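Local coordinates for protein KLLA0C04147p (Kluyveromyces lactis, PDB 5H2D) that binds ergosterol through the OSBP-related domain (ORD) that makes up this chain, and probably transfers sterols between membranes, at residues Gly175-Leu188 and Leu200-Leu214. Numbering follows the deposited sequence.
Sequences GRSFDFKHLGLWYL and LYTYKKPNNQVVGIL. With ERG (ergosterol), chain B; SO4 (sulfate ion), chain C.
K205 lays its extended chain across the indole of W186, and its ammonium makes a cation-pi contact there while also bonding ergosterol. Its NZ stands over one face, 3.6 Å from the centroid of the W186 six-membered ring, while K205 CE makes a CH-pi contact over the five-membered ring. The same NZ hydrogen-bonds the hydroxyl O1 of ergosterol (2.8 Å) and forms a salt bridge with D79, so charge, ring and ligand all fix this ammonium. W186 CB in turn sits over the ring face of Y203, 4.1 Å from its centroid. With an alanine at W186 the K205 ammonium would lose its aromatic floor and would probably be freer to swing off the sterol hydroxyl, although D79 would still hold it. Further along, H182 keeps CG beside its backbone N (chi1 -60°), bringing NE2 to N208 OD1 in a short, nearly straight bond of 2.6 Å; the acceptor lies in the imidazole plane, the amide turned 81° to it. ND2 of N208 is held by N222. F180 offers one ring face to ergosterol, F180 CZ coming 3.4 Å from sterol C22, and V210 CG2 touches C21. Between the two antiparallel stretches of pairing, F178-F180 with N208-V210 and W186-L188 with Y201-Y203, the backbones part; two waters bridge the gap, one tying H182 N to K205 O and N207 OD1. These strands form part of the wall of the sterol-binding tunnel in the incomplete beta barrel of the OSBP-related fold.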
ATOM      1  N   GLY A 175      -5.489  23.395 -10.616  1.00 21.15           N
ATOM      2  CA  GLY A 175      -6.189  23.920 -11.766  1.00 19.67           C
ATOM      3  C   GLY A 175      -5.847  23.238 -13.071  1.00 19.05           C
ATOM      4  O   GLY A 175      -6.585  23.392 -14.050  1.00 21.07           O
ATOM      5  N   ARG A 176      -4.746  22.491 -13.117  1.00 21.07           N
ATOM      6  CA  ARG A 176      -4.416  21.672 -14.273  1.00 23.42           C
ATOM      7  C   ARG A 176      -4.298  20.199 -13.912  1.00 22.58           C
ATOM      8  O   ARG A 176      -4.998  19.373 -14.505  1.00 22.60           O
ATOM      9  CB  ARG A 176      -3.126  22.164 -14.932  1.00 27.92           C
ATOM     10  CG  ARG A 176      -2.662  21.244 -16.040  1.00 29.04           C
ATOM     11  CD  ARG A 176      -1.865  21.982 -17.090  1.00 31.63           C
ATOM     12  NE  ARG A 176      -1.461  21.096 -18.175  1.00 38.46           N
ATOM     13  CZ  ARG A 176      -0.756  21.489 -19.232  1.00 41.92           C
ATOM     14  NH1 ARG A 176      -0.426  20.615 -20.175  1.00 45.24           N
ATOM     15  NH2 ARG A 176      -0.384  22.758 -19.344  1.00 39.31           N
ATOM     16  N   SER A 177      -3.431  19.843 -12.962  1.00 23.44           N
ATOM     17  CA  SER A 177      -3.220  18.458 -12.559  1.00 21.83           C
ATOM     18  C   SER A 177      -3.542  18.287 -11.078  1.00 18.81           C
ATOM     19  O   SER A 177      -3.586  19.250 -10.311  1.00 18.10           O
ATOM     20  CB  SER A 177      -1.778  18.014 -12.831  1.00 24.16           C
ATOM     21  OG  SER A 177      -0.878  18.726 -11.999  1.00 27.55           O
ATOM     22  N   PHE A 178      -3.802  17.044 -10.685  1.00 16.01           N
ATOM     23  CA  PHE A 178      -4.042  16.695  -9.289  1.00 12.95           C
ATOM     24  C   PHE A 178      -2.823  15.917  -8.811  1.00 14.18           C
ATOM     25  O   PHE A 178      -2.528  14.845  -9.344  1.00 15.67           O
ATOM     26  CB  PHE A 178      -5.319  15.868  -9.146  1.00 13.75           C
ATOM     27  CG  PHE A 178      -6.106  16.143  -7.880  1.00 13.55           C
ATOM     28  CD1 PHE A 178      -5.466  16.367  -6.665  1.00 14.20           C
ATOM     29  CD2 PHE A 178      -7.486  16.153  -7.910  1.00 12.85           C
ATOM     30  CE1 PHE A 178      -6.212  16.594  -5.514  1.00 14.80           C
ATOM     31  CE2 PHE A 178      -8.231  16.372  -6.773  1.00 15.16           C
ATOM     32  CZ  PHE A 178      -7.592  16.607  -5.568  1.00 15.34           C
ATOM     33  N   ASP A 179      -2.099  16.478  -7.844  1.00 13.80           N
ATOM     34  CA  ASP A 179      -0.805  15.965  -7.417  1.00 12.69           C
ATOM     35  C   ASP A 179      -0.919  15.318  -6.046  1.00 14.65           C
ATOM     36  O   ASP A 179      -1.631  15.822  -5.173  1.00 13.84           O
ATOM     37  CB  ASP A 179       0.237  17.092  -7.351  1.00 15.88           C
ATOM     38  CG  ASP A 179       1.664  16.571  -7.265  1.00 21.13           C
ATOM     39  OD1 ASP A 179       2.043  15.716  -8.086  1.00 24.06           O
ATOM     40  OD2 ASP A 179       2.412  17.012  -6.360  1.00 27.37           O
ATOM     41  N   PHE A 180      -0.190  14.215  -5.856  1.00 12.85           N
ATOM     42  CA  PHE A 180      -0.200  13.448  -4.611  1.00 12.05           C
ATOM     43  C   PHE A 180       1.228  13.144  -4.198  1.00 11.94           C
ATOM     44  O   PHE A 180       1.982  12.521  -4.956  1.00 13.79           O
ATOM     45  CB  PHE A 180      -1.005  12.152  -4.779  1.00 11.29           C
ATOM     46  CG  PHE A 180      -2.412  12.409  -5.188  1.00 10.61           C
ATOM     47  CD1 PHE A 180      -2.745  12.575  -6.529  1.00 11.59           C
ATOM     48  CD2 PHE A 180      -3.395  12.567  -4.229  1.00 13.03           C
ATOM     49  CE1 PHE A 180      -4.058  12.875  -6.893  1.00 12.69           C
ATOM     50  CE2 PHE A 180      -4.696  12.858  -4.580  1.00 13.65           C
ATOM     51  CZ  PHE A 180      -5.033  13.014  -5.911  1.00 12.77           C
ATOM     52  N   LYS A 181       1.598  13.581  -3.002  1.00 12.30           N
ATOM     53  CA  LYS A 181       2.911  13.290  -2.446  1.00 13.65           C
ATOM     54  C   LYS A 181       2.748  12.409  -1.217  1.00 11.57           C
ATOM     55  O   LYS A 181       1.797  12.580  -0.442  1.00 13.74           O
ATOM     56  CB  LYS A 181       3.668  14.581  -2.101  1.00 15.79           C
ATOM     57  CG  LYS A 181       3.921  15.450  -3.330  1.00 20.73           C
ATOM     58  CD  LYS A 181       4.873  16.598  -3.045  1.00 29.32           C
ATOM     59  CE  LYS A 181       5.596  17.046  -4.315  1.00 32.31           C
ATOM     60  NZ  LYS A 181       4.672  17.536  -5.379  1.00 33.17           N
ATOM     61  N   HIS A 182       3.662  11.462  -1.064  1.00 11.49           N
ATOM     62  CA  HIS A 182       3.624  10.460   0.002  1.00 12.14           C
ATOM     63  C   HIS A 182       4.784  10.756   0.941  1.00 10.74           C
ATOM     64  O   HIS A 182       5.944  10.475   0.623  1.00 12.66           O
ATOM     65  CB  HIS A 182       3.693   9.063  -0.609  1.00 10.46           C
ATOM     66  CG  HIS A 182       2.547   8.796  -1.530  1.00 12.23           C
ATOM     67  ND1 HIS A 182       1.493   7.978  -1.190  1.00 11.42           N
ATOM     68  CD2 HIS A 182       2.245   9.313  -2.747  1.00 11.82           C
ATOM     69  CE1 HIS A 182       0.601   7.985  -2.168  1.00 11.53           C
ATOM     70  NE2 HIS A 182       1.032   8.792  -3.121  1.00 11.19           N
ATOM     71  N   LEU A 183       4.462  11.341   2.091  1.00 12.21           N
ATOM     72  CA  LEU A 183       5.474  11.948   2.944  1.00 14.03           C
ATOM     73  C   LEU A 183       6.084  10.988   3.959  1.00 16.72           C
ATOM     74  O   LEU A 183       7.121  11.314   4.550  1.00 16.60           O
ATOM     75  CB  LEU A 183       4.868  13.152   3.676  1.00 13.45           C
ATOM     76  CG  LEU A 183       4.269  14.238   2.773  1.00 17.35           C
ATOM     77  CD1 LEU A 183       3.769  15.431   3.585  1.00 21.97           C
ATOM     78  CD2 LEU A 183       5.281  14.684   1.729  1.00 19.11           C
ATOM     79  N   GLY A 184       5.475   9.825   4.192  1.00 12.61           N
ATOM     80  CA  GLY A 184       5.959   8.936   5.223  1.00 12.45           C
ATOM     81  C   GLY A 184       7.101   8.029   4.763  1.00 11.84           C
ATOM     82  O   GLY A 184       7.269   7.720   3.586  1.00 14.33           O
ATOM     83  N   LEU A 185       7.896   7.572   5.732  1.00 11.35           N
ATOM     84  CA  LEU A 185       8.976   6.635   5.468  1.00 13.85           C
ATOM     85  C   LEU A 185       8.481   5.196   5.597  1.00 11.33           C
ATOM     86  O   LEU A 185       7.671   4.877   6.476  1.00 12.53           O
ATOM     87  CB  LEU A 185      10.134   6.877   6.437  1.00 14.56           C
ATOM     88  CG  LEU A 185      11.463   6.173   6.189  1.00 16.02           C
ATOM     89  CD1 LEU A 185      12.046   6.575   4.838  1.00 17.72           C
ATOM     90  CD2 LEU A 185      12.429   6.505   7.324  1.00 19.14           C
ATOM     91  N   TRP A 186       8.970   4.336   4.713  1.00 11.21           N
ATOM     92  CA  TRP A 186       8.608   2.923   4.690  1.00 12.29           C
ATOM     93  C   TRP A 186       9.805   2.057   5.069  1.00 14.69           C
ATOM     94  O   TRP A 186      10.943   2.346   4.686  1.00 15.75           O
ATOM     95  CB  TRP A 186       8.062   2.554   3.307  1.00 13.02           C
ATOM     96  CG  TRP A 186       6.791   3.310   3.115  1.00 11.11           C
ATOM     97  CD1 TRP A 186       6.657   4.562   2.595  1.00 12.37           C
ATOM     98  CD2 TRP A 186       5.487   2.910   3.551  1.00 12.55           C
ATOM     99  NE1 TRP A 186       5.345   4.950   2.638  1.00 12.87           N
ATOM    100  CE2 TRP A 186       4.605   3.953   3.224  1.00 10.19           C
ATOM    101  CE3 TRP A 186       4.977   1.754   4.151  1.00 13.29           C
ATOM    102  CZ2 TRP A 186       3.241   3.884   3.492  1.00 11.44           C
ATOM    103  CZ3 TRP A 186       3.619   1.690   4.422  1.00 12.70           C
ATOM    104  CH2 TRP A 186       2.765   2.743   4.080  1.00 11.03           C
ATOM    105  N   TYR A 187       9.536   1.003   5.837  1.00 11.46           N
ATOM    106  CA  TYR A 187      10.562   0.165   6.452  1.00 12.64           C
ATOM    107  C   TYR A 187      10.331  -1.266   6.018  1.00 12.80           C
ATOM    108  O   TYR A 187       9.274  -1.839   6.309  1.00 14.50           O
ATOM    109  CB  TYR A 187      10.486   0.234   7.976  1.00 14.41           C
ATOM    110  CG  TYR A 187      10.817   1.555   8.625  1.00 14.16           C
ATOM    111  CD1 TYR A 187       9.933   2.633   8.561  1.00 13.89           C
ATOM    112  CD2 TYR A 187      11.993   1.716   9.357  1.00 14.11           C
ATOM    113  CE1 TYR A 187      10.227   3.844   9.177  1.00 14.17           C
ATOM    114  CE2 TYR A 187      12.297   2.927   9.976  1.00 16.52           C
ATOM    115  CZ  TYR A 187      11.410   3.985   9.891  1.00 15.40           C
ATOM    116  OH  TYR A 187      11.700   5.185  10.513  1.00 16.73           O
ATOM    117  N   LEU A 188      11.326  -1.874   5.380  1.00 12.40           N
ATOM    118  CA  LEU A 188      11.187  -3.232   4.881  1.00 12.39           C
ATOM    119  C   LEU A 188      12.335  -4.054   5.448  1.00 16.39           C
ATOM    120  O   LEU A 188      13.503  -3.743   5.194  1.00 15.55           O
ATOM    121  CB  LEU A 188      11.164  -3.247   3.351  1.00 15.22           C
ATOM    122  CG  LEU A 188      10.488  -4.459   2.709  1.00 16.93           C
ATOM    123  CD1 LEU A 188      10.005  -4.128   1.303  1.00 19.84           C
ATOM    124  CD2 LEU A 188      11.449  -5.641   2.672  1.00 19.66           C
ATOM    125  N   LEU A 200      17.544  -4.061   7.330  1.00 16.73           N
ATOM    126  CA  LEU A 200      16.496  -3.055   7.185  1.00 17.00           C
ATOM    127  C   LEU A 200      16.715  -2.225   5.931  1.00 18.63           C
ATOM    128  O   LEU A 200      17.773  -1.609   5.769  1.00 18.30           O
ATOM    129  CB  LEU A 200      16.462  -2.122   8.395  1.00 19.04           C
ATOM    130  CG  LEU A 200      15.523  -0.919   8.277  1.00 18.16           C
ATOM    131  CD1 LEU A 200      14.073  -1.396   8.215  1.00 18.20           C
ATOM    132  CD2 LEU A 200      15.727   0.052   9.435  1.00 17.61           C
ATOM    133  N   TYR A 201      15.694  -2.164   5.074  1.00 16.23           N
ATOM    134  CA  TYR A 201      15.649  -1.247   3.944  1.00 15.54           C
ATOM    135  C   TYR A 201      14.652  -0.136   4.251  1.00 16.77           C
ATOM    136  O   TYR A 201      13.603  -0.392   4.847  1.00 14.36           O
ATOM    137  CB  TYR A 201      15.220  -1.974   2.668  1.00 17.43           C
ATOM    138  CG  TYR A 201      16.088  -3.146   2.253  1.00 14.00           C
ATOM    139  CD1 TYR A 201      15.913  -4.415   2.807  1.00 15.72           C
ATOM    140  CD2 TYR A 201      17.055  -2.987   1.273  1.00 18.06           C
ATOM    141  CE1 TYR A 201      16.701  -5.482   2.401  1.00 16.78           C
ATOM    142  CE2 TYR A 201      17.850  -4.040   0.873  1.00 16.72           C
ATOM    143  CZ  TYR A 201      17.669  -5.284   1.434  1.00 18.59           C
ATOM    144  OH  TYR A 201      18.466  -6.338   1.019  1.00 20.99           O
ATOM    145  N   THR A 202      14.967   1.098   3.860  1.00 13.70           N
ATOM    146  CA  THR A 202      13.991   2.183   3.966  1.00 14.07           C
ATOM    147  C   THR A 202      13.928   2.980   2.668  1.00 16.20           C
ATOM    148  O   THR A 202      14.907   3.054   1.914  1.00 15.82           O
ATOM    149  CB  THR A 202      14.294   3.144   5.134  1.00 15.82           C
ATOM    150  OG1 THR A 202      15.595   3.721   4.960  1.00 17.01           O
ATOM    151  CG2 THR A 202      14.241   2.424   6.476  1.00 15.50           C
ATOM    152  N   TYR A 203      12.764   3.584   2.417  1.00 13.98           N
ATOM    153  CA  TYR A 203      12.531   4.387   1.216  1.00 14.71           C
ATOM    154  C   TYR A 203      11.230   5.156   1.379  1.00 13.81           C
ATOM    155  O   TYR A 203      10.438   4.893   2.290  1.00 13.98           O
ATOM    156  CB  TYR A 203      12.475   3.517  -0.039  1.00 14.40           C
ATOM    157  CG  TYR A 203      11.231   2.675  -0.127  1.00 16.94           C
ATOM    158  CD1 TYR A 203      11.097   1.512   0.618  1.00 17.97           C
ATOM    159  CD2 TYR A 203      10.186   3.060  -0.959  1.00 16.62           C
ATOM    160  CE1 TYR A 203       9.930   0.741   0.527  1.00 19.81           C
ATOM    161  CE2 TYR A 203       9.044   2.316  -1.055  1.00 20.12           C
ATOM    162  CZ  TYR A 203       8.914   1.171  -0.317  1.00 15.22           C
ATOM    163  OH  TYR A 203       7.747   0.452  -0.457  1.00 24.46           O
ATOM    164  N   LYS A 204      11.017   6.127   0.481  1.00 13.33           N
ATOM    165  CA  LYS A 204       9.740   6.812   0.333  1.00 14.22           C
ATOM    166  C   LYS A 204       9.154   6.535  -1.044  1.00 16.83           C
ATOM    167  O   LYS A 204       9.878   6.372  -2.031  1.00 18.89           O
ATOM    168  CB  LYS A 204       9.877   8.325   0.535  1.00 15.34           C
ATOM    169  CG  LYS A 204      10.310   8.685   1.934  1.00 16.42           C
ATOM    170  CD  LYS A 204      10.276  10.171   2.167  1.00 20.65           C
ATOM    171  CE  LYS A 204      10.444  10.468   3.644  1.00 22.90           C
ATOM    172  NZ  LYS A 204      10.178  11.907   3.950  1.00 31.05           N
ATOM    173  N   LYS A 205       7.829   6.504  -1.108  1.00 11.84           N
ATOM    174  CA  LYS A 205       7.116   6.152  -2.320  1.00 11.41           C
ATOM    175  C   LYS A 205       7.121   7.302  -3.322  1.00 12.76           C
ATOM    176  O   LYS A 205       7.259   8.470  -2.949  1.00 12.73           O
ATOM    177  CB  LYS A 205       5.679   5.766  -1.971  1.00 11.86           C
ATOM    178  CG  LYS A 205       5.583   4.469  -1.162  1.00 11.43           C
ATOM    179  CD  LYS A 205       4.150   4.229  -0.692  1.00 11.30           C
ATOM    180  CE  LYS A 205       4.018   2.875  -0.007  1.00 10.59           C
ATOM    181  NZ  LYS A 205       2.637   2.666   0.525  1.00 11.08           N
ATOM    182  N   PRO A 206       6.961   6.995  -4.605  1.00 13.53           N
ATOM    183  CA  PRO A 206       6.938   8.053  -5.624  1.00 13.59           C
ATOM    184  C   PRO A 206       5.663   8.883  -5.531  1.00 13.65           C
ATOM    185  O   PRO A 206       4.686   8.522  -4.877  1.00 14.03           O
ATOM    186  CB  PRO A 206       6.999   7.265  -6.936  1.00 14.00           C
ATOM    187  CG  PRO A 206       6.306   5.959  -6.594  1.00 13.95           C
ATOM    188  CD  PRO A 206       6.774   5.657  -5.192  1.00 13.05           C
ATOM    189  N   ASN A 207       5.689  10.031  -6.204  1.00 12.71           N
ATOM    190  CA  ASN A 207       4.499  10.852  -6.341  1.00 12.23           C
ATOM    191  C   ASN A 207       3.531  10.255  -7.361  1.00 12.23           C
ATOM    192  O   ASN A 207       3.910   9.472  -8.232  1.00 12.19           O
ATOM    193  CB  ASN A 207       4.872  12.263  -6.789  1.00 12.87           C
ATOM    194  CG  ASN A 207       5.967  12.847  -5.955  1.00 19.06           C
ATOM    195  OD1 ASN A 207       5.905  12.808  -4.731  1.00 15.71           O
ATOM    196  ND2 ASN A 207       7.006  13.365  -6.613  1.00 24.72           N
ATOM    197  N   ASN A 208       2.262  10.644  -7.252  1.00 11.80           N
ATOM    198  CA  ASN A 208       1.288  10.342  -8.291  1.00 12.30           C
ATOM    199  C   ASN A 208       0.605  11.629  -8.718  1.00 13.30           C
ATOM    200  O   ASN A 208       0.572  12.613  -7.980  1.00 13.10           O
ATOM    201  CB  ASN A 208       0.209   9.331  -7.834  1.00 12.27           C
ATOM    202  CG  ASN A 208       0.528   8.699  -6.506  1.00 12.58           C
ATOM    203  OD1 ASN A 208       0.039   9.149  -5.470  1.00 12.58           O
ATOM    204  ND2 ASN A 208       1.352   7.643  -6.527  1.00 11.89           N
ATOM    205  N   GLN A 209       0.049  11.621  -9.922  1.00 13.11           N
ATOM    206  CA  GLN A 209      -0.747  12.760 -10.340  1.00 14.25           C
ATOM    207  C   GLN A 209      -1.829  12.281 -11.287  1.00 15.60           C
ATOM    208  O   GLN A 209      -1.676  11.264 -11.967  1.00 15.24           O
ATOM    209  CB  GLN A 209       0.112  13.840 -11.009  1.00 15.64           C
ATOM    210  CG  GLN A 209       0.839  13.336 -12.238  1.00 17.44           C
ATOM    211  CD  GLN A 209       1.695  14.398 -12.908  1.00 22.03           C
ATOM    212  OE1 GLN A 209       1.582  15.586 -12.614  1.00 23.51           O
ATOM    213  NE2 GLN A 209       2.563  13.964 -13.815  1.00 22.05           N
ATOM    214  N   VAL A 210      -2.928  13.024 -11.322  1.00 12.69           N
ATOM    215  CA  VAL A 210      -3.941  12.840 -12.354  1.00 13.38           C
ATOM    216  C   VAL A 210      -3.709  13.928 -13.387  1.00 16.09           C
ATOM    217  O   VAL A 210      -3.741  15.116 -13.054  1.00 15.66           O
ATOM    218  CB  VAL A 210      -5.366  12.904 -11.782  1.00 14.45           C
ATOM    219  CG1 VAL A 210      -6.381  12.790 -12.903  1.00 14.50           C
ATOM    220  CG2 VAL A 210      -5.586  11.774 -10.767  1.00 13.26           C
ATOM    221  N   VAL A 211      -3.408  13.519 -14.621  1.00 15.18           N
ATOM    222  CA  VAL A 211      -3.235  14.446 -15.737  1.00 15.19           C
ATOM    223  C   VAL A 211      -4.272  14.129 -16.811  1.00 16.83           C
ATOM    224  O   VAL A 211      -5.106  13.237 -16.642  1.00 17.09           O
ATOM    225  CB  VAL A 211      -1.803  14.385 -16.304  1.00 19.76           C
ATOM    226  CG1 VAL A 211      -0.799  14.851 -15.261  1.00 22.05           C
ATOM    227  CG2 VAL A 211      -1.460  12.987 -16.770  1.00 22.19           C
ATOM    228  N   GLY A 212      -4.238  14.869 -17.922  1.00 18.91           N
ATOM    229  CA  GLY A 212      -5.261  14.696 -18.935  1.00 18.33           C
ATOM    230  C   GLY A 212      -6.616  15.258 -18.571  1.00 18.35           C
ATOM    231  O   GLY A 212      -7.600  14.953 -19.247  1.00 18.60           O
ATOM    232  N   ILE A 213      -6.699  16.059 -17.509  1.00 16.97           N
ATOM    233  CA  ILE A 213      -7.990  16.536 -17.025  1.00 17.41           C
ATOM    234  C   ILE A 213      -8.577  17.554 -17.997  1.00 18.22           C
ATOM    235  O   ILE A 213      -9.753  17.473 -18.378  1.00 17.88           O
ATOM    236  CB  ILE A 213      -7.831  17.118 -15.608  1.00 14.56           C
ATOM    237  CG1 ILE A 213      -7.222  16.055 -14.679  1.00 15.28           C
ATOM    238  CG2 ILE A 213      -9.162  17.636 -15.076  1.00 16.48           C
ATOM    239  CD1 ILE A 213      -6.927  16.556 -13.267  1.00 15.47           C
ATOM    240  N   LEU A 214      -7.762  18.523 -18.420  1.00 22.64           N
ATOM    241  CA  LEU A 214      -8.221  19.513 -19.390  1.00 24.63           C
ATOM    242  C   LEU A 214      -8.496  18.877 -20.743  1.00 26.17           C
ATOM    243  O   LEU A 214      -9.425  19.292 -21.448  1.00 26.89           O
ATOM    244  CB  LEU A 214      -7.185  20.624 -19.533  1.00 27.41           C
ATOM    245  CG  LEU A 214      -6.792  21.310 -18.231  1.00 29.01           C
ATOM    246  CD1 LEU A 214      -5.769  22.408 -18.500  1.00 29.15           C
ATOM    247  CD2 LEU A 214      -8.035  21.844 -17.533  1.00 28.42           C
TER
HETATM  248  C1  ERG B1301      -0.522   5.019  -4.502  1.00  9.20           C
HETATM  249  C2  ERG B1301       0.148   3.811  -3.850  1.00  9.76           C
HETATM  250  C3  ERG B1301       0.335   4.134  -2.391  1.00 10.84           C
HETATM  251  C4  ERG B1301      -1.016   4.411  -1.730  1.00 11.30           C
HETATM  252  C5  ERG B1301      -1.780   5.400  -2.435  1.00 10.61           C
HETATM  253  C6  ERG B1301      -2.627   6.231  -1.715  1.00 10.14           C
HETATM  254  C7  ERG B1301      -3.463   7.180  -2.326  1.00 11.51           C
HETATM  255  C8  ERG B1301      -3.484   7.322  -3.717  1.00  9.91           C
HETATM  256  C9  ERG B1301      -2.479   6.650  -4.473  1.00 10.00           C
HETATM  257  C10 ERG B1301      -1.867   5.367  -3.851  1.00 10.36           C
HETATM  258  C11 ERG B1301      -2.841   6.454  -6.006  1.00 11.85           C
HETATM  259  C12 ERG B1301      -3.579   7.653  -6.610  1.00 11.14           C
HETATM  260  C13 ERG B1301      -4.808   7.954  -5.727  1.00 10.89           C
HETATM  261  C14 ERG B1301      -4.227   8.386  -4.361  1.00  9.71           C
HETATM  262  C15 ERG B1301      -5.458   8.915  -3.653  1.00 11.42           C
HETATM  263  C16 ERG B1301      -6.262   9.633  -4.775  1.00 10.00           C
HETATM  264  C17 ERG B1301      -5.528   9.256  -6.091  1.00 10.55           C
HETATM  265  C18 ERG B1301      -5.794   6.767  -5.642  1.00 10.93           C
HETATM  266  C19 ERG B1301      -2.878   4.215  -4.108  1.00 10.28           C
HETATM  267  C20 ERG B1301      -6.550   9.232  -7.251  1.00 11.72           C
HETATM  268  C21 ERG B1301      -5.969   8.794  -8.591  1.00 13.03           C
HETATM  269  C22 ERG B1301      -7.069  10.658  -7.379  1.00 12.25           C
HETATM  270  C23 ERG B1301      -8.496  10.977  -7.062  1.00 13.49           C
HETATM  271  C24 ERG B1301      -8.985  12.422  -7.165  1.00 12.13           C
HETATM  272  C25 ERG B1301     -10.376  12.418  -7.812  1.00 13.74           C
HETATM  273  C26 ERG B1301     -10.252  11.828  -9.221  1.00 15.98           C
HETATM  274  C27 ERG B1301     -10.963  13.833  -7.951  1.00 16.98           C
HETATM  275  C28 ERG B1301      -9.030  12.968  -5.751  1.00 11.57           C
HETATM  276  O1  ERG B1301       1.022   3.026  -1.705  1.00 12.53           O
HETATM  277  S   SO4 C1302      -3.772  18.206 -19.595  1.00 33.04           S
HETATM  278  O1  SO4 C1302      -5.116  17.703 -19.844  1.00 25.12           O
HETATM  279  O2  SO4 C1302      -2.847  17.078 -19.399  1.00 30.67           O
HETATM  280  O3  SO4 C1302      -3.342  19.007 -20.743  1.00 36.79           O
HETATM  281  O4  SO4 C1302      -3.794  19.078 -18.424  1.00 31.95           O
HETATM  282  O   HOH W   1      -4.536  17.468 -16.241  1.00 21.91           O
HETATM  283  O   HOH W   2       6.312   7.643   1.058  1.00 14.07           O
HETATM  284  O   HOH W   3       5.771  10.903  -2.866  1.00 15.02           O